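Local coordinates for pyridoxamine 5'-phosphate oxidase-related, FMN-binding protein (PDB 6ECI) that binds flavin-adenine dinucleotide and probably sequesters it, helping mycobacteria to withstand hypoxic and oxidative stress, at residues A59-N64 against K111-R116. Numbering follows the deposited sequence.
Sequences AAINNN and KTHWVR
Ile-61, where the chain leaves helix 55-60 through a type II beta turn (Ala-60 to Asn-63), comes nearest to Val-115 on strand 114-119, with 7.5 Å between their CA atoms. This joins the helix end to the antiparallel sheet of the split beta-barrel, the flavin-binding fold of the pyridoxamine 5'-phosphate oxidase family. No hydrogen bond crosses the gap; the unbranched CG1-CD1 arm of Ile-61 is long enough to cover it. With CG1 anti to the carbonyl carbon (chi1 -70°) and the arm extended, Ile-61 brings its CD1 methyl against Val-115, on the strand, and His-113, in the loop just before it. CD1 lies 3.8 Å from CG2 of Val-115, whose compact branched side chain suits a buried strand position, and Thr-88 of strand 77-88 also touches Ile-61. His-113 approaches from the opposite direction, its imidazole meeting the methyl obliquely, and also packs on Thr-50 of the FAD site. Within the turn, Asn-63 N donates to Ala-60 O (3.0 Å), while the short amide of Asn-63 has an N-H to offer the helix end: ND2 bonds to Ala-59 O at 3.1 Å, from above the carbonyl plane. At the far end of Ile-61, CD1 sits 3.6 Å from both CE1 and NE2 of His-113.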
# COMPACT_ATOMS: atom_id res chain seq x y z
N ALA B 59 -6.74 -14.46 -4.61
CA ALA B 59 -5.72 -14.24 -3.59
C ALA B 59 -6.29 -13.77 -2.26
O ALA B 59 -5.79 -14.17 -1.20
CB ALA B 59 -4.68 -13.23 -4.09
N ALA B 60 -7.31 -12.92 -2.28
CA ALA B 60 -7.78 -12.26 -1.07
C ALA B 60 -9.04 -12.89 -0.48
O ALA B 60 -9.13 -13.06 0.74
CB ALA B 60 -8.05 -10.78 -1.34
N ILE B 61 -10.01 -13.24 -1.33
CA ILE B 61 -11.32 -13.66 -0.84
C ILE B 61 -11.19 -14.94 -0.04
O ILE B 61 -10.55 -15.91 -0.48
CB ILE B 61 -12.29 -13.81 -2.02
CG1 ILE B 61 -12.63 -12.44 -2.60
CG2 ILE B 61 -13.55 -14.55 -1.59
CD1 ILE B 61 -13.59 -12.47 -3.77
N ASN B 62 -11.79 -14.95 1.15
CA ASN B 62 -11.80 -16.08 2.08
C ASN B 62 -10.40 -16.43 2.60
O ASN B 62 -10.18 -17.54 3.10
CB ASN B 62 -12.45 -17.32 1.44
CG ASN B 62 -13.90 -17.09 1.09
OD1 ASN B 62 -14.67 -16.57 1.89
ND2 ASN B 62 -14.28 -17.46 -0.13
N ASN B 63 -9.46 -15.49 2.51
CA ASN B 63 -8.13 -15.64 3.08
C ASN B 63 -7.86 -14.48 4.02
O ASN B 63 -8.53 -13.44 3.99
CB ASN B 63 -7.05 -15.69 1.99
CG ASN B 63 -7.14 -16.94 1.14
OD1 ASN B 63 -7.27 -18.05 1.65
ND2 ASN B 63 -7.06 -16.76 -0.18
N ASN B 64 -6.85 -14.66 4.87
CA ASN B 64 -6.41 -13.58 5.75
C ASN B 64 -5.65 -12.55 4.94
O ASN B 64 -4.71 -12.89 4.21
CB ASN B 64 -5.54 -14.13 6.87
CG ASN B 64 -6.24 -15.19 7.69
OD1 ASN B 64 -7.44 -15.10 7.96
ND2 ASN B 64 -5.51 -16.22 8.08
N LYS B 111 -21.24 -6.20 -13.89
CA LYS B 111 -20.91 -7.31 -13.02
C LYS B 111 -20.45 -6.78 -11.67
O LYS B 111 -19.57 -5.91 -11.60
CB LYS B 111 -19.83 -8.17 -13.67
CG LYS B 111 -18.77 -8.80 -12.76
CD LYS B 111 -19.34 -9.93 -11.94
CE LYS B 111 -19.89 -10.99 -12.85
NZ LYS B 111 -18.92 -11.77 -13.61
N THR B 112 -21.08 -7.26 -10.61
CA THR B 112 -20.74 -6.81 -9.28
C THR B 112 -20.19 -7.99 -8.48
O THR B 112 -20.61 -9.14 -8.68
CB THR B 112 -21.95 -6.15 -8.59
OG1 THR B 112 -21.50 -5.25 -7.57
CG2 THR B 112 -22.92 -7.18 -8.02
N HIS B 113 -19.22 -7.70 -7.62
CA HIS B 113 -18.65 -8.69 -6.71
C HIS B 113 -18.19 -7.90 -5.49
O HIS B 113 -17.03 -7.47 -5.42
CB HIS B 113 -17.52 -9.49 -7.35
CG HIS B 113 -17.15 -10.72 -6.58
ND1 HIS B 113 -16.37 -11.72 -7.10
CD2 HIS B 113 -17.48 -11.11 -5.32
CE1 HIS B 113 -16.22 -12.68 -6.20
NE2 HIS B 113 -16.88 -12.33 -5.11
N TRP B 114 -19.10 -7.72 -4.53
CA TRP B 114 -18.80 -6.96 -3.33
C TRP B 114 -18.03 -7.82 -2.34
O TRP B 114 -18.40 -8.97 -2.08
CB TRP B 114 -20.09 -6.46 -2.68
CG TRP B 114 -20.91 -5.56 -3.55
CD1 TRP B 114 -21.98 -5.91 -4.32
CD2 TRP B 114 -20.73 -4.15 -3.73
NE1 TRP B 114 -22.48 -4.81 -4.97
CE2 TRP B 114 -21.73 -3.71 -4.63
CE3 TRP B 114 -19.83 -3.21 -3.22
CZ2 TRP B 114 -21.85 -2.39 -5.02
CZ3 TRP B 114 -19.95 -1.89 -3.62
CH2 TRP B 114 -20.95 -1.49 -4.51
N VAL B 115 -16.95 -7.27 -1.79
CA VAL B 115 -16.14 -7.93 -0.79
C VAL B 115 -15.95 -6.98 0.39
O VAL B 115 -15.84 -5.76 0.19
CB VAL B 115 -14.77 -8.37 -1.36
CG1 VAL B 115 -13.99 -9.19 -0.34
CG2 VAL B 115 -14.95 -9.14 -2.65
N ARG B 116 -15.94 -7.52 1.60
CA ARG B 116 -15.67 -6.76 2.81
C ARG B 116 -14.50 -7.39 3.55
O ARG B 116 -14.43 -8.62 3.67
CB ARG B 116 -16.88 -6.69 3.74
CG ARG B 116 -18.03 -5.83 3.27
CD ARG B 116 -19.08 -5.73 4.36
NE ARG B 116 -20.38 -5.30 3.84
CZ ARG B 116 -20.76 -4.03 3.70
NH1 ARG B 116 -19.94 -3.05 4.04
NH2 ARG B 116 -21.96 -3.75 3.22